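Local coordinates for amino acid ABC transporter, binding protein (Thermus thermophilus, PDB 3VV5), which binds the lysine analogue L-thialysine as the solute-binding component of an ABC transporter involved in its uptake, at residues D114-H119 and V217-A222. Residues are numbered along the deposited sequence; the frame is centred on the assembly and turned at random.
Sequences DFTNPH and VAMAVA
Thr116 meets Met219 through a first torsion (chi1 61°) that sets OG1 between its own backbone N and carbonyl carbon and leaves CG2 beside that N. OG1 can therefore accept the Met219 N-H, a bent bond of 3.2 Å (137° at the hydrogen), while donating its proton to Asn117 O from above that carbonyl's plane. The backbone N of Thr116 returns a straighter bond to Met219 O at 3.0 Å, so two hydrogen bonds join the residues, one to the hydroxyl and one between backbones, and Thr116 CG2 lies 3.8 Å from Met219 CB. A valine here would probably leave the Met219 N-H and Asn117 O without their shared hydroxyl partner.

Before this turn the pairing is regular antiparallel: Asp114 and Val221 form a hydrogen-bonded pair, with Val221 N to Asp114 O at 2.9 Å, and Phe115 and Ala220 the non-hydrogen-bonded pair that follows. The Phe115 ring presents its CD2 edge to Met219 O, in the ring plane at 3.4 Å, and touches the methyls of Ala218 and Ala220. Beyond Pro118 the chain rejoins the strand, where His119 N reaches Val217 O in the carbonyl plane. The His119 imidazole turns its ND1-CE1 edge to the Ala218 backbone, with ND1 3.4 Å from Ala218 CA, while NE2 bonds to Glu62.

Segment 114-119 thus carries the chain from strand 113-115 into strand 120-129 alongside the long strand 206-222, which crosses between the two lobes of this solute-binding fold and brings Val217 near the bound L-thialysine. Strand 98-100 receives Met219 and Val221, and helix 226-242 covers Thr116 and Val221 with Leu229 and Leu232.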
# COMPACT_ATOMS: atom_id res chain seq x y z
N ASP A 114 -1.12 -10.73 11.69
CA ASP A 114 -1.26 -11.88 10.79
C ASP A 114 -1.65 -11.40 9.39
O ASP A 114 -2.68 -10.74 9.22
CB ASP A 114 -2.31 -12.87 11.31
CG ASP A 114 -1.78 -13.77 12.42
OD1 ASP A 114 -0.61 -14.23 12.32
OD2 ASP A 114 -2.53 -14.02 13.37
N PHE A 115 -0.82 -11.72 8.40
CA PHE A 115 -1.08 -11.33 7.00
C PHE A 115 -1.89 -12.41 6.29
O PHE A 115 -1.65 -13.60 6.52
CB PHE A 115 0.21 -11.15 6.21
CG PHE A 115 0.93 -9.85 6.48
CD1 PHE A 115 2.22 -9.87 7.01
CD2 PHE A 115 0.33 -8.61 6.18
CE1 PHE A 115 2.91 -8.68 7.25
CE2 PHE A 115 1.00 -7.44 6.41
CZ PHE A 115 2.30 -7.47 6.96
N THR A 116 -2.81 -11.99 5.42
CA THR A 116 -3.49 -12.89 4.50
C THR A 116 -2.48 -13.31 3.40
O THR A 116 -1.36 -12.76 3.31
CB THR A 116 -4.69 -12.18 3.82
OG1 THR A 116 -4.20 -11.05 3.07
CG2 THR A 116 -5.66 -11.67 4.88
N ASN A 117 -2.88 -14.27 2.57
CA ASN A 117 -2.24 -14.41 1.26
C ASN A 117 -2.20 -13.03 0.55
O ASN A 117 -3.14 -12.22 0.71
CB ASN A 117 -3.04 -15.40 0.41
CG ASN A 117 -2.91 -16.83 0.90
OD1 ASN A 117 -1.85 -17.24 1.40
ND2 ASN A 117 -4.00 -17.60 0.78
N PRO A 118 -1.15 -12.74 -0.25
CA PRO A 118 -1.04 -11.39 -0.81
C PRO A 118 -2.14 -11.05 -1.83
O PRO A 118 -2.55 -11.92 -2.59
CB PRO A 118 0.34 -11.40 -1.50
CG PRO A 118 0.59 -12.87 -1.81
CD PRO A 118 -0.02 -13.61 -0.66
N HIS A 119 -2.62 -9.81 -1.83
CA HIS A 119 -3.61 -9.39 -2.82
C HIS A 119 -2.99 -8.67 -4.02
O HIS A 119 -3.71 -8.35 -4.97
CB HIS A 119 -4.75 -8.56 -2.19
CG HIS A 119 -4.31 -7.29 -1.54
ND1 HIS A 119 -3.73 -7.25 -0.29
CD2 HIS A 119 -4.41 -6.00 -1.94
CE1 HIS A 119 -3.48 -6.00 0.05
NE2 HIS A 119 -3.90 -5.22 -0.93
N VAL A 217 2.28 -7.86 -1.19
CA VAL A 217 1.47 -6.93 -0.41
C VAL A 217 0.20 -7.65 0.02
O VAL A 217 -0.40 -8.36 -0.79
CB VAL A 217 1.10 -5.66 -1.22
CG1 VAL A 217 0.10 -4.80 -0.45
CG2 VAL A 217 2.36 -4.84 -1.53
N ALA A 218 -0.18 -7.48 1.28
CA ALA A 218 -1.28 -8.27 1.86
C ALA A 218 -2.12 -7.46 2.83
O ALA A 218 -1.69 -6.41 3.32
CB ALA A 218 -0.74 -9.51 2.58
N MET A 219 -3.30 -8.01 3.12
CA MET A 219 -4.22 -7.51 4.13
C MET A 219 -3.72 -8.04 5.45
O MET A 219 -2.99 -9.02 5.48
CB MET A 219 -5.63 -8.04 3.90
CG MET A 219 -6.37 -7.42 2.73
SD MET A 219 -7.88 -8.35 2.40
CE MET A 219 -7.22 -9.74 1.47
N ALA A 220 -4.10 -7.38 6.54
CA ALA A 220 -3.63 -7.77 7.86
C ALA A 220 -4.78 -7.81 8.82
O ALA A 220 -5.74 -7.04 8.73
CB ALA A 220 -2.53 -6.80 8.39
N VAL A 221 -4.66 -8.73 9.76
CA VAL A 221 -5.62 -8.95 10.81
C VAL A 221 -4.83 -8.81 12.13
O VAL A 221 -3.61 -8.92 12.12
CB VAL A 221 -6.19 -10.34 10.50
CG1 VAL A 221 -5.85 -11.38 11.52
CG2 VAL A 221 -7.65 -10.29 10.04
N ALA A 222 -5.50 -8.52 13.25
CA ALA A 222 -4.82 -8.49 14.55
C ALA A 222 -4.15 -9.84 14.83
O ALA A 222 -4.71 -10.88 14.49
CB ALA A 222 -5.81 -8.16 15.66